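Local coordinates for protein MgGH51 (Meripilus giganteus, PDB 6ZPV) that hydrolyses alpha-L-arabinofuranosidic linkages as a fungal GH51 glycoside hydrolase, probably releasing terminal arabinofuranose from arabinose-containing glycans, at residues Asn8-Pro14 with Lys519-Pro525; Ser15-Gly19 with Met464-Glu468; Thr458-Ala462 with Ile552-Gly556. One frame throughout, in Å; residues are numbered along the deposited sequence.

Interaction 1: residues Asn8-Pro14 with Lys519-Pro525; sequences NPSHTVP and KGDQYLP
The H11 imidazole (chi1 69°, p) overlaps the CB of Y523 in a CH-pi contact: CB lies 3.7 Å from the H11 ring centroid, 20° off the normal. The Y523 ring (chi1 t) lies at 15° to the imidazole but is slid aside, centroids 5.1 Å apart. The two backbones run antiparallel, extended at H11-V13 and Q522-L524. T12 and Q522 form a non-hydrogen-bonded pair, CA atoms 4.7 Å apart. Around it Y523 N donates to H11 O (2.9 Å), S10 N to Y523 O (3.0 Å) and V13 N to D521 O (2.9 Å). The short, weakly bonded strand 11-12 is the outermost strand of an antiparallel sheet, beside 522-523; on its far side 519-525 pairs with 535-541, where D521 and Q522 both face R541 in a classic beta bulge. V13 (t) points toward 519-525, its CG1 3.7 Å from K519 CD, while P9 CG meets L524 CD2 at 3.9 Å. K519 (t, t, p, t) extends its NZ to P14 O at 3.0 Å. H11 NE2 is hydrogen-bonded to S471 OG. All four direct hydrogen bonds end on main-chain carbonyls, so the backbone largely sets the polar register, with apolar and CH-pi packing alongside.

Interaction 2: residues Ser15-Gly19 with Met464-Glu468; sequences STLYG and MTGLE. With SO4 (sulfate ion), chain R.
This is a buried contact, combining apolar packing with one hydrogen bond, between the loop leading into strand 20-21 and the C-terminal part of helix 454-469. The loop backbone takes helix-like angles at S15 (-64/-25) and L17 (-57/-44), then becomes extended at Y18 (-112/130). The nearest CA pair is L17 with E468, 7.7 Å apart. L17 (t, p) points toward the helix and places CD2 4.0 Å from E468 CA, with CD1 4.3 Å from L467 O. The helix is regular here, E468 N bonding to M464 O at 2.9 Å. In the (beta/alpha)8 barrel, as in other GH51 enzymes, this helix precedes the last strand, 474-479, while the loop enters the first; G19 pairs through its backbone with A477, so the contact lies at the seam where the barrel closes. Y18 (chi1 -56°, m) reaches across to the helix, spanning the turn between M464 and E468: its OH donates to E468 OE2 at 2.8 Å, and its CE1 touches M464 CE at 4.2 Å. E468 (t, t, chi3 87°) also has OE2 in a salt bridge to K551 and OE1 bonded to S538. A sulfate, probably from the crystallisation liquor, accepts from S15 N (O4, 2.9 Å) and S15 OG (O1, 2.5 Å).

Interaction 3: residues Thr458-Ala462 with Ile552-Gly556; sequences TGEAA and IANAG
Van der Waals packing of methyl groups against each other and against backbone makes the contact between helix 458-462 and strand 552-554 with the turn after it. The short axes approach to 7.2 Å and cross at -134°, the strand running roughly against the helix; CA of T458 is 4.9 Å from CA of A555, and CA of A462 is 5.1 Å from CA of A553. A553 points toward the helix, its CB 3.8 Å from A461 CB and 3.5 Å from A462 N; A555 CB lies 3.7 Å from T458 O. Such small side chains allow this tight spacing. The arrangement is a helix packed on the face of a sheet: helix 454-469 follows the seventh strand of the (beta/alpha)8 barrel, and strand 547-554 belongs to the antiparallel sheet of the C-terminal domain, so the methyl layer lies where barrel and domain join. No hydrogen bond crosses between the segments; polar side chains bond within their own segment or to neighbouring parts of the chain. T458 (chi1 62°, p) points toward the strand, its CB 4.0 Å from N554 O, with OG1 turned back to V454 O. N554 points away; its OD1 accepts from G556 N at 3.2 Å, forming an Asx turn, while ND2 bonds to S558 O.

Overall arrangement
From the N terminus, the chain first passes through 8-14, whose pairing with 519-525 (interaction 1) closes a loop of 504 residues and makes the start of the chain an edge of the C-terminal sheet. Directly afterwards 15-19 enters the barrel and meets 464-468, so interaction 2, closing 444 residues, is nested inside that loop. Interaction 3 joins 458-462, just upstream on the same helix 454-469, to 552-556; its loop of 89 residues crosses both others. Interactions 1 and 2 touch, K519 CD lying 3.7 Å from Y18 CE2; interactions 1 and 3 keep about 10 Å between nearest atoms but reach the same sheet. Helix 454-469 thereby links barrel entry and C-terminal domain.

Interaction 1: residues Asn8-Pro14 with Lys519-Pro525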
loop_
_atom_site.group_PDB
_atom_site.type_symbol
_atom_site.label_atom_id
_atom_site.label_comp_id
_atom_site.label_asym_id
_atom_site.label_seq_id
_atom_site.Cartn_x
_atom_site.Cartn_y
_atom_site.Cartn_z
ATOM N N ASN A 8 21.197 31.766 1.776
ATOM C CA ASN A 8 20.894 31.495 3.193
ATOM C C ASN A 8 19.640 30.649 3.320
ATOM O O ASN A 8 18.542 31.143 3.040
ATOM C CB ASN A 8 20.710 32.773 3.951
ATOM C CG ASN A 8 21.969 33.592 4.065
ATOM O OD1 ASN A 8 23.082 33.044 4.180
ATOM N ND2 ASN A 8 21.773 34.886 4.014
ATOM N N PRO A 9 19.728 29.395 3.795
ATOM C CA PRO A 9 18.504 28.626 4.010
ATOM C C PRO A 9 17.578 29.326 5.010
ATOM O O PRO A 9 18.027 29.977 5.955
ATOM C CB PRO A 9 19.005 27.317 4.677
ATOM C CG PRO A 9 20.434 27.199 4.246
ATOM C CD PRO A 9 20.939 28.628 4.049
ATOM N N SER A 10 16.254 29.137 4.850
ATOM C CA SER A 10 15.253 29.662 5.778
ATOM C C SER A 10 14.825 28.610 6.811
ATOM O O SER A 10 14.350 29.030 7.870
ATOM C CB SER A 10 14.093 30.215 5.061
ATOM O OG SER A 10 13.489 29.236 4.222
ATOM N N HIS A 11 14.905 27.337 6.515
ATOM C CA HIS A 11 14.436 26.294 7.429
ATOM C C HIS A 11 14.960 24.941 6.983
ATOM O O HIS A 11 15.428 24.798 5.837
ATOM C CB HIS A 11 12.892 26.293 7.582
ATOM C CG HIS A 11 12.166 25.866 6.382
ATOM N ND1 HIS A 11 11.658 26.728 5.420
ATOM C CD2 HIS A 11 11.852 24.625 5.984
ATOM C CE1 HIS A 11 11.024 25.950 4.489
ATOM N NE2 HIS A 11 11.142 24.683 4.842
ATOM N N THR A 12 14.864 23.993 7.866
ATOM C CA THR A 12 15.206 22.590 7.599
ATOM C C THR A 12 14.044 21.892 6.956
ATOM O O THR A 12 12.874 22.032 7.391
ATOM C CB THR A 12 15.619 21.909 8.918
ATOM O OG1 THR A 12 16.843 22.454 9.428
ATOM C CG2 THR A 12 15.798 20.415 8.774
ATOM N N VAL A 13 14.327 21.098 5.940
ATOM C CA VAL A 13 13.309 20.268 5.266
ATOM C C VAL A 13 13.216 18.988 6.078
ATOM O O VAL A 13 14.211 18.307 6.260
ATOM C CB VAL A 13 13.706 19.957 3.827
ATOM C CG1 VAL A 13 12.613 19.144 3.165
ATOM C CG2 VAL A 13 13.971 21.208 3.028
ATOM N N PRO A 14 12.033 18.650 6.624
ATOM C CA PRO A 14 11.892 17.451 7.452
ATOM C C PRO A 14 12.325 16.188 6.710
ATOM O O PRO A 14 12.042 16.055 5.506
ATOM C CB PRO A 14 10.380 17.421 7.732
ATOM C CG PRO A 14 9.900 18.782 7.618
ATOM C CD PRO A 14 10.750 19.345 6.480
ATOM N N LYS A 519 16.067 15.708 -2.694
ATOM C CA LYS A 519 15.527 16.534 -1.598
ATOM C C LYS A 519 16.630 16.753 -0.542
ATOM O O LYS A 519 17.143 15.785 0.050
ATOM C CB LYS A 519 14.335 15.873 -0.906
ATOM C CG LYS A 519 13.672 16.776 0.144
ATOM C CD LYS A 519 13.012 15.995 1.253
ATOM C CE LYS A 519 13.988 15.478 2.203
ATOM N NZ LYS A 519 13.366 14.646 3.183
ATOM N N GLY A 520 17.025 17.965 -0.396
ATOM C CA GLY A 520 17.977 18.310 0.621
ATOM C C GLY A 520 17.331 18.475 2.008
ATOM O O GLY A 520 16.103 18.401 2.161
ATOM N N ASP A 521 18.155 18.758 2.980
ATOM C CA ASP A 521 17.753 19.059 4.355
ATOM C C ASP A 521 17.679 20.548 4.631
ATOM O O ASP A 521 17.200 20.929 5.700
ATOM C CB ASP A 521 18.627 18.297 5.372
ATOM C CG ASP A 521 20.093 18.631 5.307
ATOM O OD1 ASP A 521 20.479 19.460 4.468
ATOM O OD2 ASP A 521 20.851 18.124 6.161
ATOM N N GLN A 522 18.080 21.386 3.672
ATOM C CA GLN A 522 17.969 22.846 3.810
ATOM C C GLN A 522 17.027 23.370 2.717
ATOM O O GLN A 522 17.189 23.001 1.526
ATOM C CB GLN A 522 19.334 23.526 3.621
ATOM C CG GLN A 522 20.458 22.983 4.506
ATOM C CD GLN A 522 21.748 23.704 4.254
ATOM O OE1 GLN A 522 22.087 24.061 3.108
ATOM N NE2 GLN A 522 22.517 23.978 5.334
ATOM N N TYR A 523 16.093 24.259 3.063
ATOM C CA TYR A 523 15.258 24.955 2.075
ATOM C C TYR A 523 15.921 26.280 1.720
ATOM O O TYR A 523 16.163 27.082 2.620
ATOM C CB TYR A 523 13.820 25.189 2.555
ATOM C CG TYR A 523 12.992 25.874 1.498
ATOM C CD1 TYR A 523 12.549 25.177 0.380
ATOM C CD2 TYR A 523 12.738 27.231 1.580
ATOM C CE1 TYR A 523 11.892 25.819 -0.652
ATOM C CE2 TYR A 523 12.059 27.865 0.574
ATOM C CZ TYR A 523 11.667 27.177 -0.567
ATOM O OH TYR A 523 11.028 27.811 -1.611
ATOM N N LEU A 524 16.162 26.491 0.436
ATOM C CA LEU A 524 16.786 27.744 -0.058
ATOM C C LEU A 524 15.690 28.621 -0.673
ATOM O O LEU A 524 15.147 28.303 -1.729
ATOM C CB LEU A 524 17.859 27.437 -1.108
ATOM C CG LEU A 524 19.066 26.700 -0.627
ATOM C CD1 LEU A 524 20.004 26.442 -1.764
ATOM C CD2 LEU A 524 19.848 27.496 0.449
ATOM N N PRO A 525 15.341 29.752 -0.015
ATOM C CA PRO A 525 14.332 30.621 -0.609
ATOM C C PRO A 525 14.775 31.102 -2.003
ATOM O O PRO A 525 15.989 31.258 -2.272
ATOM C CB PRO A 525 14.199 31.816 0.359
ATOM C CG PRO A 525 14.847 31.348 1.627
ATOM C CD PRO A 525 15.848 30.257 1.275
HETATM O O HOH W 1 15.554 16.039 5.059
#

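Interaction 2: residues Ser15-Gly19 with Met464-Glu468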
loop_
_atom_site.group_PDB
_atom_site.type_symbol
_atom_site.label_atom_id
_atom_site.label_comp_id
_atom_site.label_asym_id
_atom_site.label_seq_id
_atom_site.Cartn_x
_atom_site.Cartn_y
_atom_site.Cartn_z
ATOM N N SER A 15 12.857 15.220 7.446
ATOM C CA SER A 15 13.191 13.911 6.849
ATOM C C SER A 15 11.935 13.206 6.354
ATOM O O SER A 15 12.084 12.381 5.424
ATOM C CB SER A 15 13.931 13.048 7.867
ATOM O OG SER A 15 13.085 12.537 8.873
ATOM N N THR A 16 10.792 13.514 6.899
ATOM C CA THR A 16 9.521 12.853 6.622
ATOM C C THR A 16 8.724 13.451 5.474
ATOM O O THR A 16 7.612 12.996 5.245
ATOM C CB THR A 16 8.699 12.862 7.923
ATOM O OG1 THR A 16 8.657 14.202 8.432
ATOM C CG2 THR A 16 9.253 11.919 8.961
ATOM N N LEU A 17 9.278 14.426 4.739
ATOM C CA LEU A 17 8.386 15.177 3.827
ATOM C C LEU A 17 7.674 14.270 2.846
ATOM O O LEU A 17 6.473 14.511 2.586
ATOM C CB LEU A 17 9.162 16.257 3.099
ATOM C CG LEU A 17 8.334 17.170 2.211
ATOM C CD1 LEU A 17 7.180 17.819 2.931
ATOM C CD2 LEU A 17 9.226 18.239 1.597
ATOM N N TYR A 18 8.327 13.307 2.222
ATOM C CA TYR A 18 7.717 12.478 1.181
ATOM C C TYR A 18 7.553 11.040 1.635
ATOM O O TYR A 18 8.565 10.435 2.077
ATOM C CB TYR A 18 8.492 12.539 -0.140
ATOM C CG TYR A 18 8.668 13.950 -0.656
ATOM C CD1 TYR A 18 7.597 14.636 -1.208
ATOM C CD2 TYR A 18 9.869 14.608 -0.553
ATOM C CE1 TYR A 18 7.739 15.960 -1.648
ATOM C CE2 TYR A 18 10.019 15.918 -0.993
ATOM C CZ TYR A 18 8.959 16.603 -1.524
ATOM O OH TYR A 18 9.075 17.895 -1.989
ATOM N N GLY A 19 6.388 10.455 1.480
ATOM C CA GLY A 19 6.179 9.047 1.873
ATOM C C GLY A 19 4.990 8.455 1.195
ATOM O O GLY A 19 4.475 9.026 0.219
ATOM N N MET A 464 3.322 20.220 -5.075
ATOM C CA MET A 464 4.398 19.708 -4.208
ATOM C C MET A 464 5.498 20.752 -4.021
ATOM O O MET A 464 6.129 20.743 -2.939
ATOM C CB MET A 464 4.931 18.412 -4.800
ATOM C CG MET A 464 3.882 17.248 -4.773
ATOM S SD MET A 464 4.174 15.985 -5.989
ATOM C CE MET A 464 5.560 15.304 -5.170
ATOM N N THR A 465 5.771 21.616 -4.990
ATOM C CA THR A 465 6.747 22.676 -4.773
ATOM C C THR A 465 6.283 23.567 -3.597
ATOM O O THR A 465 7.120 24.039 -2.815
ATOM C CB THR A 465 7.034 23.540 -6.008
ATOM O OG1 THR A 465 5.882 24.312 -6.383
ATOM C CG2 THR A 465 7.580 22.732 -7.152
ATOM N N GLY A 466 4.972 23.782 -3.474
ATOM C CA GLY A 466 4.441 24.537 -2.354
ATOM C C GLY A 466 4.559 23.739 -1.047
ATOM O O GLY A 466 4.849 24.317 -0.017
ATOM N N LEU A 467 4.297 22.436 -1.068
ATOM C CA LEU A 467 4.517 21.615 0.138
ATOM C C LEU A 467 5.965 21.779 0.618
ATOM O O LEU A 467 6.223 21.909 1.833
ATOM C CB LEU A 467 4.171 20.160 -0.139
ATOM C CG LEU A 467 2.737 19.859 -0.551
ATOM C CD1 LEU A 467 2.575 18.373 -0.801
ATOM C CD2 LEU A 467 1.731 20.302 0.488
ATOM N N GLU A 468 6.895 21.752 -0.319
ATOM C CA GLU A 468 8.310 21.826 0.037
ATOM C C GLU A 468 8.682 23.217 0.526
ATOM O O GLU A 468 9.385 23.378 1.552
ATOM C CB GLU A 468 9.183 21.350 -1.147
ATOM C CG GLU A 468 10.627 21.172 -0.823
ATOM C CD GLU A 468 11.391 20.474 -1.942
ATOM O OE1 GLU A 468 11.849 21.167 -2.852
ATOM O OE2 GLU A 468 11.501 19.208 -1.870
HETATM S S SO4 R . 12.550 15.016 11.195
HETATM O O1 SO4 R . 11.790 13.996 10.444
HETATM O O2 SO4 R . 13.176 14.543 12.392
HETATM O O3 SO4 R . 11.561 16.094 11.582
HETATM O O4 SO4 R . 13.453 15.622 10.228
#

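Interaction 3: residues Thr458-Ala462 with Ile552-Gly556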
loop_
_atom_site.group_PDB
_atom_site.type_symbol
_atom_site.label_atom_id
_atom_site.label_comp_id
_atom_site.label_asym_id
_atom_site.label_seq_id
_atom_site.Cartn_x
_atom_site.Cartn_y
_atom_site.Cartn_z
ATOM N N THR A 458 2.086 16.673 -13.496
ATOM C CA THR A 458 2.712 18.013 -13.480
ATOM C C THR A 458 1.953 18.973 -12.574
ATOM O O THR A 458 2.564 19.815 -11.903
ATOM C CB THR A 458 2.891 18.528 -14.907
ATOM O OG1 THR A 458 1.667 18.699 -15.619
ATOM C CG2 THR A 458 3.831 17.658 -15.679
ATOM N N GLY A 459 0.617 18.904 -12.532
ATOM C CA GLY A 459 -0.162 19.715 -11.589
ATOM C C GLY A 459 0.191 19.307 -10.180
ATOM O O GLY A 459 0.404 20.198 -9.322
ATOM N N GLU A 460 0.237 18.021 -9.878
ATOM C CA GLU A 460 0.663 17.557 -8.556
ATOM C C GLU A 460 2.060 18.094 -8.221
ATOM O O GLU A 460 2.280 18.592 -7.101
ATOM C CB GLU A 460 0.670 16.048 -8.491
ATOM C CG GLU A 460 -0.738 15.454 -8.531
ATOM C CD GLU A 460 -0.811 14.045 -9.111
ATOM O OE1 GLU A 460 0.253 13.422 -9.337
ATOM O OE2 GLU A 460 -1.957 13.560 -9.275
ATOM N N ALA A 461 2.997 18.051 -9.149
ATOM C CA ALA A 461 4.351 18.508 -8.911
ATOM C C ALA A 461 4.340 19.990 -8.585
ATOM O O ALA A 461 5.069 20.428 -7.651
ATOM C CB ALA A 461 5.243 18.214 -10.084
ATOM N N ALA A 462 3.528 20.803 -9.230
ATOM C CA ALA A 462 3.437 22.221 -8.877
ATOM C C ALA A 462 2.946 22.364 -7.430
ATOM O O ALA A 462 3.512 23.145 -6.658
ATOM C CB ALA A 462 2.501 22.922 -9.867
ATOM N N ILE A 552 11.359 21.811 -10.804
ATOM C CA ILE A 552 10.607 22.754 -11.650
ATOM C C ILE A 552 9.409 22.034 -12.253
ATOM O O ILE A 552 9.571 21.004 -12.960
ATOM C CB ILE A 552 11.482 23.274 -12.791
ATOM C CG1 ILE A 552 12.808 23.848 -12.281
ATOM C CG2 ILE A 552 10.712 24.285 -13.631
ATOM C CD1 ILE A 552 13.889 23.989 -13.333
ATOM N N ALA A 553 8.219 22.556 -12.012
ATOM C CA ALA A 553 6.982 22.033 -12.591
ATOM C C ALA A 553 6.438 23.061 -13.578
ATOM O O ALA A 553 6.092 24.166 -13.169
ATOM C CB ALA A 553 5.969 21.711 -11.501
ATOM N N ASN A 554 6.315 22.649 -14.835
ATOM C CA ASN A 554 5.582 23.434 -15.844
ATOM C C ASN A 554 4.287 22.687 -16.086
ATOM O O ASN A 554 4.277 21.709 -16.811
ATOM C CB ASN A 554 6.384 23.678 -17.111
ATOM C CG ASN A 554 5.658 24.576 -18.074
ATOM O OD1 ASN A 554 4.470 24.898 -17.839
ATOM N ND2 ASN A 554 6.336 25.014 -19.133
ATOM N N ALA A 555 3.204 23.129 -15.416
ATOM C CA ALA A 555 1.914 22.426 -15.436
ATOM C C ALA A 555 1.006 22.939 -16.516
ATOM O O ALA A 555 -0.218 22.526 -16.528
ATOM C CB ALA A 555 1.220 22.539 -14.083
ATOM N N GLY A 556 1.513 23.787 -17.404
ATOM C CA GLY A 556 0.764 24.412 -18.488
ATOM C C GLY A 556 1.193 23.966 -19.885
ATOM O O GLY A 556 2.126 23.185 -20.068
#